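Long-range contact in beta-lactamase (Nostoc sp., PDB 6NHS), which probably hydrolyses the beta-lactam ring of penicillin-like antibiotics, as a class D serine beta-lactamase of the penicillin-binding-protein fold: residues L24-L38 with K46-S58. Sequence-based numbering, arbitrary orientation.
Sequences LGRSFNQLGIKGSIL and KFYEHNAARNSQS. With FMT (formic acid), chain G.
H50 of edge strand 46-50 packs its imidazole against G25 and F28 of helix 25-30, and illustrates how one residue of an edge strand can tie the N-terminal helix to a sheet. Its CB sits 4.0 Å from L24 CB, and the imidazole then runs in beside the helix, CG anti to the backbone N (chi1 162°). ND1 comes 3.4 Å from G25 CA, which packs over one ring face in a CH-pi contact; N51 CB lies over the opposite face. CD2 stands above the centre of the F28 ring, 3.6 Å from F28 CD1, with the two planes inclined at 38°. At the tip, NE2 meets a water in the plane of the imidazole, and that water also takes a weak bond from G35 N. The strand that carries H50 belongs to the first hairpin (35-41 with 46-50) of the antiparallel sheet found in serine beta-lactamases and penicillin-binding proteins: I37 and H50 form a hydrogen-bonded pair, L38 and E49 the adjoining non-hydrogen-bonded one, and strand 226-236 flanks 35-41 on its other side. Beyond the strand, the chain turns back and places two asparagine amides on backbone carbonyls. N51 ND2 reaches G35 O at 2.9 Å, from above the carbonyl plane. N55 ND2 approaches I37 O at 3.2 Å, again from above, so this oxygen accepts both that amide and H50 N. The other bond of N55 ND2 goes to the anti lone pair of E49 OE1, which helps fix the amide's rotation. R54 passes S36 with its chain extended, its guanidinium face on G35 CA and its polar end held by D235 and N233. On the E49 side of the hairpin, L38 CD1 wedges between F47 CD1 (3.5 Å) and E49 CB (3.6 Å).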
ATOM      1  N   LEU A  24      10.481  16.347  10.676  1.00 50.47           N
ATOM      2  CA  LEU A  24      10.066  14.962  10.496  1.00 46.86           C
ATOM      3  C   LEU A  24      11.249  14.021  10.330  1.00 46.41           C
ATOM      4  O   LEU A  24      11.081  12.806  10.462  1.00 46.15           O
ATOM      5  CB  LEU A  24       9.132  14.834   9.291  1.00 44.44           C
ATOM      6  CG  LEU A  24       7.743  15.456   9.440  1.00 46.30           C
ATOM      7  CD1 LEU A  24       6.866  15.104   8.244  1.00 43.44           C
ATOM      8  CD2 LEU A  24       7.085  15.027  10.757  1.00 43.57           C
ATOM      9  N   GLY A  25      12.438  14.547  10.040  1.00 47.56           N
ATOM     10  CA  GLY A  25      13.612  13.697   9.992  1.00 48.54           C
ATOM     11  C   GLY A  25      14.089  13.217  11.347  1.00 51.18           C
ATOM     12  O   GLY A  25      14.929  12.311  11.406  1.00 50.61           O
ATOM     13  N   ARG A  26      13.567  13.795  12.430  1.00 52.66           N
ATOM     14  CA  ARG A  26      14.041  13.442  13.763  1.00 59.96           C
ATOM     15  C   ARG A  26      13.774  11.972  14.072  1.00 56.39           C
ATOM     16  O   ARG A  26      14.656  11.265  14.574  1.00 53.16           O
ATOM     17  CB  ARG A  26      13.384  14.348  14.805  1.00 67.41           C
ATOM     18  CG  ARG A  26      13.813  14.035  16.222  1.00 73.52           C
ATOM     19  CD  ARG A  26      13.052  14.854  17.241  1.00 79.87           C
ATOM     20  NE  ARG A  26      13.022  14.167  18.529  1.00 86.10           N
ATOM     21  CZ  ARG A  26      12.788  14.761  19.694  1.00 91.24           C
ATOM     22  NH1 ARG A  26      12.570  16.069  19.741  1.00 93.14           N
ATOM     23  NH2 ARG A  26      12.780  14.048  20.813  1.00 93.41           N
ATOM     24  N   SER A  27      12.564  11.492  13.769  1.00 54.20           N
ATOM     25  CA  SER A  27      12.226  10.101  14.063  1.00 57.25           C
ATOM     26  C   SER A  27      13.135   9.138  13.310  1.00 52.52           C
ATOM     27  O   SER A  27      13.526   8.094  13.846  1.00 50.14           O
ATOM     28  CB  SER A  27      10.762   9.837  13.712  1.00 61.76           C
ATOM     29  OG  SER A  27       9.935  10.900  14.151  1.00 67.92           O
ATOM     30  N   PHE A  28      13.488   9.476  12.068  1.00 48.99           N
ATOM     31  CA  PHE A  28      14.335   8.598  11.266  1.00 48.78           C
ATOM     32  C   PHE A  28      15.703   8.413  11.912  1.00 51.65           C
ATOM     33  O   PHE A  28      16.200   7.289  12.034  1.00 52.82           O
ATOM     34  CB  PHE A  28      14.473   9.160   9.848  1.00 48.35           C
ATOM     35  CG  PHE A  28      13.227   9.016   9.018  1.00 45.00           C
ATOM     36  CD1 PHE A  28      12.153   9.876   9.195  1.00 43.43           C
ATOM     37  CD2 PHE A  28      13.125   8.012   8.069  1.00 43.54           C
ATOM     38  CE1 PHE A  28      11.001   9.739   8.438  1.00 43.17           C
ATOM     39  CE2 PHE A  28      11.972   7.867   7.307  1.00 40.94           C
ATOM     40  CZ  PHE A  28      10.911   8.730   7.495  1.00 40.75           C
ATOM     41  N   ASN A  29      16.322   9.508  12.344  1.00 56.25           N
ATOM     42  CA  ASN A  29      17.664   9.409  12.901  1.00 65.26           C
ATOM     43  C   ASN A  29      17.655   8.769  14.281  1.00 67.94           C
ATOM     44  O   ASN A  29      18.622   8.091  14.648  1.00 71.39           O
ATOM     45  CB  ASN A  29      18.313  10.792  12.938  1.00 71.45           C
ATOM     46  CG  ASN A  29      18.438  11.410  11.553  1.00 77.19           C
ATOM     47  OD1 ASN A  29      18.803  10.733  10.588  1.00 78.60           O
ATOM     48  ND2 ASN A  29      18.121  12.695  11.448  1.00 78.96           N
ATOM     49  N   GLN A  30      16.579   8.957  15.050  1.00 67.25           N
ATOM     50  CA  GLN A  30      16.472   8.298  16.350  1.00 69.75           C
ATOM     51  C   GLN A  30      16.455   6.783  16.191  1.00 66.27           C
ATOM     52  O   GLN A  30      17.136   6.059  16.926  1.00 66.47           O
ATOM     53  CB  GLN A  30      15.214   8.770  17.081  1.00 72.88           C
ATOM     54  CG  GLN A  30      15.174  10.262  17.389  1.00 77.72           C
ATOM     55  CD  GLN A  30      15.613  10.587  18.795  1.00 83.63           C
ATOM     56  OE1 GLN A  30      15.529   9.749  19.690  1.00 86.97           O
ATOM     57  NE2 GLN A  30      16.087  11.813  19.002  1.00 85.79           N
ATOM     58  N   LEU A  31      15.681   6.288  15.227  1.00 60.24           N
ATOM     59  CA  LEU A  31      15.593   4.860  14.957  1.00 58.38           C
ATOM     60  C   LEU A  31      16.724   4.348  14.076  1.00 59.02           C
ATOM     61  O   LEU A  31      16.775   3.146  13.802  1.00 61.72           O
ATOM     62  CB  LEU A  31      14.244   4.540  14.312  1.00 54.51           C
ATOM     63  CG  LEU A  31      13.058   4.956  15.181  1.00 55.86           C
ATOM     64  CD1 LEU A  31      11.754   4.791  14.440  1.00 54.35           C
ATOM     65  CD2 LEU A  31      13.037   4.157  16.485  1.00 59.02           C
ATOM     66  N   GLY A  32      17.624   5.222  13.633  1.00 58.27           N
ATOM     67  CA  GLY A  32      18.769   4.789  12.851  1.00 59.74           C
ATOM     68  C   GLY A  32      18.426   4.220  11.493  1.00 60.31           C
ATOM     69  O   GLY A  32      19.116   3.312  11.020  1.00 63.35           O
ATOM     70  N   ILE A  33      17.381   4.730  10.847  1.00 56.72           N
ATOM     71  CA  ILE A  33      16.977   4.229   9.540  1.00 53.50           C
ATOM     72  C   ILE A  33      17.073   5.353   8.516  1.00 48.65           C
ATOM     73  O   ILE A  33      16.899   6.536   8.832  1.00 47.87           O
ATOM     74  CB  ILE A  33      15.553   3.627   9.556  1.00 53.82           C
ATOM     75  CG1 ILE A  33      14.501   4.728   9.477  1.00 56.99           C
ATOM     76  CG2 ILE A  33      15.330   2.785  10.813  1.00 52.34           C
ATOM     77  CD1 ILE A  33      13.098   4.205   9.461  1.00 57.78           C
ATOM     78  N   LYS A  34      17.369   4.972   7.279  1.00 46.00           N
ATOM     79  CA  LYS A  34      17.384   5.887   6.150  1.00 46.65           C
ATOM     80  C   LYS A  34      16.073   5.749   5.394  1.00 43.43           C
ATOM     81  O   LYS A  34      15.612   4.630   5.144  1.00 42.61           O
ATOM     82  CB  LYS A  34      18.564   5.594   5.224  1.00 53.37           C
ATOM     83  CG  LYS A  34      19.919   5.713   5.898  1.00 62.36           C
ATOM     84  CD  LYS A  34      21.045   5.563   4.890  1.00 69.93           C
ATOM     85  CE  LYS A  34      22.409   5.733   5.547  1.00 76.24           C
ATOM     86  NZ  LYS A  34      23.514   5.602   4.554  1.00 80.27           N
ATOM     87  N   GLY A  35      15.466   6.876   5.043  1.00 41.08           N
ATOM     88  CA  GLY A  35      14.226   6.814   4.286  1.00 37.69           C
ATOM     89  C   GLY A  35      13.576   8.171   4.140  1.00 38.15           C
ATOM     90  O   GLY A  35      14.234   9.211   4.249  1.00 39.19           O
ATOM     91  N   SER A  36      12.268   8.145   3.906  1.00 36.34           N
ATOM     92  CA  SER A  36      11.519   9.356   3.619  1.00 36.38           C
ATOM     93  C   SER A  36      10.086   9.186   4.087  1.00 36.56           C
ATOM     94  O   SER A  36       9.616   8.071   4.339  1.00 34.33           O
ATOM     95  CB  SER A  36      11.533   9.682   2.122  1.00 37.93           C
ATOM     96  OG  SER A  36      10.952   8.622   1.379  1.00 34.50           O
ATOM     97  N   ILE A  37       9.385  10.310   4.181  1.00 36.27           N
ATOM     98  CA  ILE A  37       7.945  10.287   4.399  1.00 34.67           C
ATOM     99  C   ILE A  37       7.345  11.503   3.718  1.00 34.83           C
ATOM    100  O   ILE A  37       7.963  12.572   3.659  1.00 36.13           O
ATOM    101  CB  ILE A  37       7.573  10.229   5.899  1.00 35.33           C
ATOM    102  CG1 ILE A  37       6.069   9.987   6.067  1.00 34.40           C
ATOM    103  CG2 ILE A  37       7.992  11.501   6.624  1.00 37.11           C
ATOM    104  CD1 ILE A  37       5.631   9.705   7.497  1.00 35.09           C
ATOM    105  N   LEU A  38       6.149  11.322   3.177  1.00 33.64           N
ATOM    106  CA  LEU A  38       5.374  12.398   2.589  1.00 33.75           C
ATOM    107  C   LEU A  38       3.978  12.353   3.185  1.00 37.25           C
ATOM    108  O   LEU A  38       3.338  11.297   3.190  1.00 34.86           O
ATOM    109  CB  LEU A  38       5.313  12.259   1.065  1.00 32.96           C
ATOM    110  CG  LEU A  38       4.664  13.403   0.297  1.00 38.39           C
ATOM    111  CD1 LEU A  38       5.446  14.692   0.500  1.00 39.45           C
ATOM    112  CD2 LEU A  38       4.581  13.046  -1.181  1.00 36.37           C
ATOM    113  N   LYS A  46      -1.682  20.909   1.585  1.00 38.25           N
ATOM    114  CA  LYS A  46      -0.329  21.192   2.038  1.00 41.94           C
ATOM    115  C   LYS A  46       0.432  19.896   2.277  1.00 40.23           C
ATOM    116  O   LYS A  46      -0.143  18.903   2.737  1.00 36.99           O
ATOM    117  CB  LYS A  46      -0.342  22.036   3.325  1.00 47.61           C
ATOM    118  CG  LYS A  46       1.044  22.408   3.818  1.00 55.07           C
ATOM    119  CD  LYS A  46       1.021  23.560   4.798  1.00 60.75           C
ATOM    120  CE  LYS A  46       2.440  23.949   5.178  1.00 65.89           C
ATOM    121  NZ  LYS A  46       2.473  25.098   6.120  1.00 71.79           N
ATOM    122  N   PHE A  47       1.728  19.915   1.970  1.00 37.24           N
ATOM    123  CA  PHE A  47       2.620  18.784   2.178  1.00 40.16           C
ATOM    124  C   PHE A  47       3.508  18.993   3.398  1.00 40.35           C
ATOM    125  O   PHE A  47       3.889  20.117   3.726  1.00 37.20           O
ATOM    126  CB  PHE A  47       3.526  18.561   0.968  1.00 42.74           C
ATOM    127  CG  PHE A  47       2.856  17.886  -0.176  1.00 47.87           C
ATOM    128  CD1 PHE A  47       2.560  16.536  -0.122  1.00 48.88           C
ATOM    129  CD2 PHE A  47       2.544  18.590  -1.323  1.00 51.94           C
ATOM    130  CE1 PHE A  47       1.956  15.903  -1.184  1.00 50.27           C
ATOM    131  CE2 PHE A  47       1.943  17.953  -2.386  1.00 54.05           C
ATOM    132  CZ  PHE A  47       1.645  16.614  -2.317  1.00 51.78           C
ATOM    133  N   TYR A  48       3.842  17.884   4.052  1.00 38.54           N
ATOM    134  CA  TYR A  48       4.901  17.808   5.049  1.00 38.24           C
ATOM    135  C   TYR A  48       5.766  16.617   4.678  1.00 39.06           C
ATOM    136  O   TYR A  48       5.240  15.566   4.297  1.00 38.27           O
ATOM    137  CB  TYR A  48       4.344  17.638   6.475  1.00 38.28           C
ATOM    138  CG  TYR A  48       3.347  18.703   6.867  1.00 40.27           C
ATOM    139  CD1 TYR A  48       3.766  19.880   7.467  1.00 40.25           C
ATOM    140  CD2 TYR A  48       1.989  18.530   6.639  1.00 40.50           C
ATOM    141  CE1 TYR A  48       2.865  20.859   7.822  1.00 44.08           C
ATOM    142  CE2 TYR A  48       1.077  19.509   6.992  1.00 42.77           C
ATOM    143  CZ  TYR A  48       1.526  20.671   7.584  1.00 45.96           C
ATOM    144  OH  TYR A  48       0.637  21.652   7.947  1.00 48.68           O
ATOM    145  N   GLU A  49       7.087  16.770   4.753  1.00 38.65           N
ATOM    146  CA  GLU A  49       7.905  15.665   4.269  1.00 39.49           C
ATOM    147  C   GLU A  49       9.280  15.677   4.913  1.00 39.39           C
ATOM    148  O   GLU A  49       9.736  16.688   5.452  1.00 39.85           O
ATOM    149  CB  GLU A  49       8.039  15.689   2.740  1.00 40.03           C
ATOM    150  CG  GLU A  49       8.765  16.879   2.201  1.00 40.56           C
ATOM    151  CD  GLU A  49       8.818  16.917   0.679  1.00 42.28           C
ATOM    152  OE1 GLU A  49       8.816  15.846   0.027  1.00 43.47           O
ATOM    153  OE2 GLU A  49       8.864  18.034   0.138  1.00 42.58           O
ATOM    154  N   HIS A  50       9.919  14.513   4.854  1.00 34.97           N
ATOM    155  CA  HIS A  50      11.338  14.339   5.125  1.00 37.09           C
ATOM    156  C   HIS A  50      11.954  13.633   3.930  1.00 36.43           C
ATOM    157  O   HIS A  50      11.386  12.654   3.433  1.00 35.94           O
ATOM    158  CB  HIS A  50      11.583  13.514   6.388  1.00 40.03           C
ATOM    159  CG  HIS A  50      12.965  12.945   6.470  1.00 42.41           C
ATOM    160  ND1 HIS A  50      14.084  13.727   6.672  1.00 44.22           N
ATOM    161  CD2 HIS A  50      13.411  11.670   6.372  1.00 41.76           C
ATOM    162  CE1 HIS A  50      15.157  12.957   6.694  1.00 44.65           C
ATOM    163  NE2 HIS A  50      14.776  11.704   6.512  1.00 44.35           N
ATOM    164  N   ASN A  51      13.108  14.130   3.479  1.00 37.43           N
ATOM    165  CA  ASN A  51      13.850  13.544   2.366  1.00 39.25           C
ATOM    166  C   ASN A  51      13.060  13.671   1.065  1.00 39.10           C
ATOM    167  O   ASN A  51      12.595  12.671   0.509  1.00 36.26           O
ATOM    168  CB  ASN A  51      14.191  12.077   2.658  1.00 39.48           C
ATOM    169  CG  ASN A  51      15.257  11.528   1.730  1.00 40.73           C
ATOM    170  OD1 ASN A  51      15.633  12.172   0.757  1.00 40.14           O
ATOM    171  ND2 ASN A  51      15.740  10.324   2.024  1.00 41.74           N
ATOM    172  N   ALA A  52      12.932  14.902   0.567  1.00 39.49           N
ATOM    173  CA  ALA A  52      12.087  15.165  -0.596  1.00 39.83           C
ATOM    174  C   ALA A  52      12.580  14.435  -1.841  1.00 37.62           C
ATOM    175  O   ALA A  52      11.774  14.001  -2.673  1.00 37.33           O
ATOM    176  CB  ALA A  52      12.018  16.669  -0.860  1.00 40.96           C
ATOM    177  N   ALA A  53      13.900  14.300  -1.994  1.00 35.63           N
ATOM    178  CA  ALA A  53      14.439  13.647  -3.184  1.00 38.95           C
ATOM    179  C   ALA A  53      13.973  12.199  -3.276  1.00 36.91           C
ATOM    180  O   ALA A  53      13.638  11.707  -4.363  1.00 35.93           O
ATOM    181  CB  ALA A  53      15.965  13.717  -3.180  1.00 40.66           C
ATOM    182  N   ARG A  54      13.933  11.501  -2.143  1.00 31.93           N
ATOM    183  CA  ARG A  54      13.522  10.104  -2.156  1.00 30.76           C
ATOM    184  C   ARG A  54      12.028   9.966  -2.434  1.00 32.15           C
ATOM    185  O   ARG A  54      11.592   8.950  -2.988  1.00 32.09           O
ATOM    186  CB  ARG A  54      13.904   9.444  -0.827  1.00 31.22           C
ATOM    187  CG  ARG A  54      13.743   7.929  -0.798  1.00 32.69           C
ATOM    188  CD  ARG A  54      14.091   7.360   0.574  1.00 31.70           C
ATOM    189  NE  ARG A  54      13.852   5.919   0.647  1.00 31.73           N
ATOM    190  CZ  ARG A  54      14.791   5.012   0.907  1.00 34.21           C
ATOM    191  NH1 ARG A  54      16.040   5.393   1.139  1.00 35.38           N
ATOM    192  NH2 ARG A  54      14.478   3.723   0.955  1.00 31.25           N
ATOM    193  N   ASN A  55      11.231  10.976  -2.072  1.00 34.09           N
ATOM    194  CA  ASN A  55       9.797  10.941  -2.348  1.00 32.28           C
ATOM    195  C   ASN A  55       9.483  10.975  -3.838  1.00 31.70           C
ATOM    196  O   ASN A  55       8.341  10.700  -4.216  1.00 29.80           O
ATOM    197  CB  ASN A  55       9.088  12.104  -1.643  1.00 33.49           C
ATOM    198  CG  ASN A  55       8.933  11.876  -0.142  1.00 30.35           C
ATOM    199  OD1 ASN A  55       8.862  10.742   0.317  1.00 31.42           O
ATOM    200  ND2 ASN A  55       8.882  12.957   0.621  1.00 30.87           N
ATOM    201  N   SER A  56      10.457  11.305  -4.688  1.00 31.29           N
ATOM    202  CA  SER A  56      10.293  11.243  -6.136  1.00 35.70           C
ATOM    203  C   SER A  56      11.033  10.068  -6.759  1.00 34.91           C
ATOM    204  O   SER A  56      11.109   9.981  -7.988  1.00 36.19           O
ATOM    205  CB  SER A  56      10.767  12.548  -6.784  1.00 38.06           C
ATOM    206  OG  SER A  56       9.897  13.622  -6.475  1.00 40.91           O
ATOM    207  N   GLN A  57      11.594   9.175  -5.948  1.00 35.59           N
ATOM    208  CA  GLN A  57      12.289   8.003  -6.459  1.00 36.94           C
ATOM    209  C   GLN A  57      11.338   6.817  -6.505  1.00 33.68           C
ATOM    210  O   GLN A  57      10.447   6.686  -5.664  1.00 28.64           O
ATOM    211  CB  GLN A  57      13.505   7.672  -5.590  1.00 38.56           C
ATOM    212  CG  GLN A  57      14.613   8.710  -5.681  1.00 46.84           C
ATOM    213  CD  GLN A  57      15.730   8.466  -4.684  1.00 54.49           C
ATOM    214  OE1 GLN A  57      15.731   7.465  -3.961  1.00 54.62           O
ATOM    215  NE2 GLN A  57      16.687   9.387  -4.636  1.00 59.00           N
ATOM    216  N   SER A  58      11.536   5.952  -7.502  1.00 33.94           N
ATOM    217  CA  SER A  58      10.655   4.811  -7.731  1.00 33.21           C
ATOM    218  C   SER A  58      11.171   3.571  -7.014  1.00 31.58           C
ATOM    219  O   SER A  58      12.381   3.325  -6.974  1.00 32.10           O
ATOM    220  CB  SER A  58      10.534   4.512  -9.229  1.00 35.28           C
ATOM    221  OG  SER A  58       9.970   5.606  -9.917  1.00 41.98           O
TER
HETATM  222  C   FMT G 306      11.865   8.539 -11.208  1.00 71.09           C
HETATM  223  O1  FMT G 306      12.260   7.513 -11.756  1.00 70.68           O
HETATM  224  O2  FMT G 306      10.797   8.621 -10.604  1.00 70.34           O
HETATM  225  O   HOH W   1      11.581  17.174   8.029  1.00 41.58           O
HETATM  226  O   HOH W   2      16.803   9.566   6.429  1.00 48.86           O
HETATM  227  O   HOH W   3       8.299   8.440   1.438  1.00 41.89           O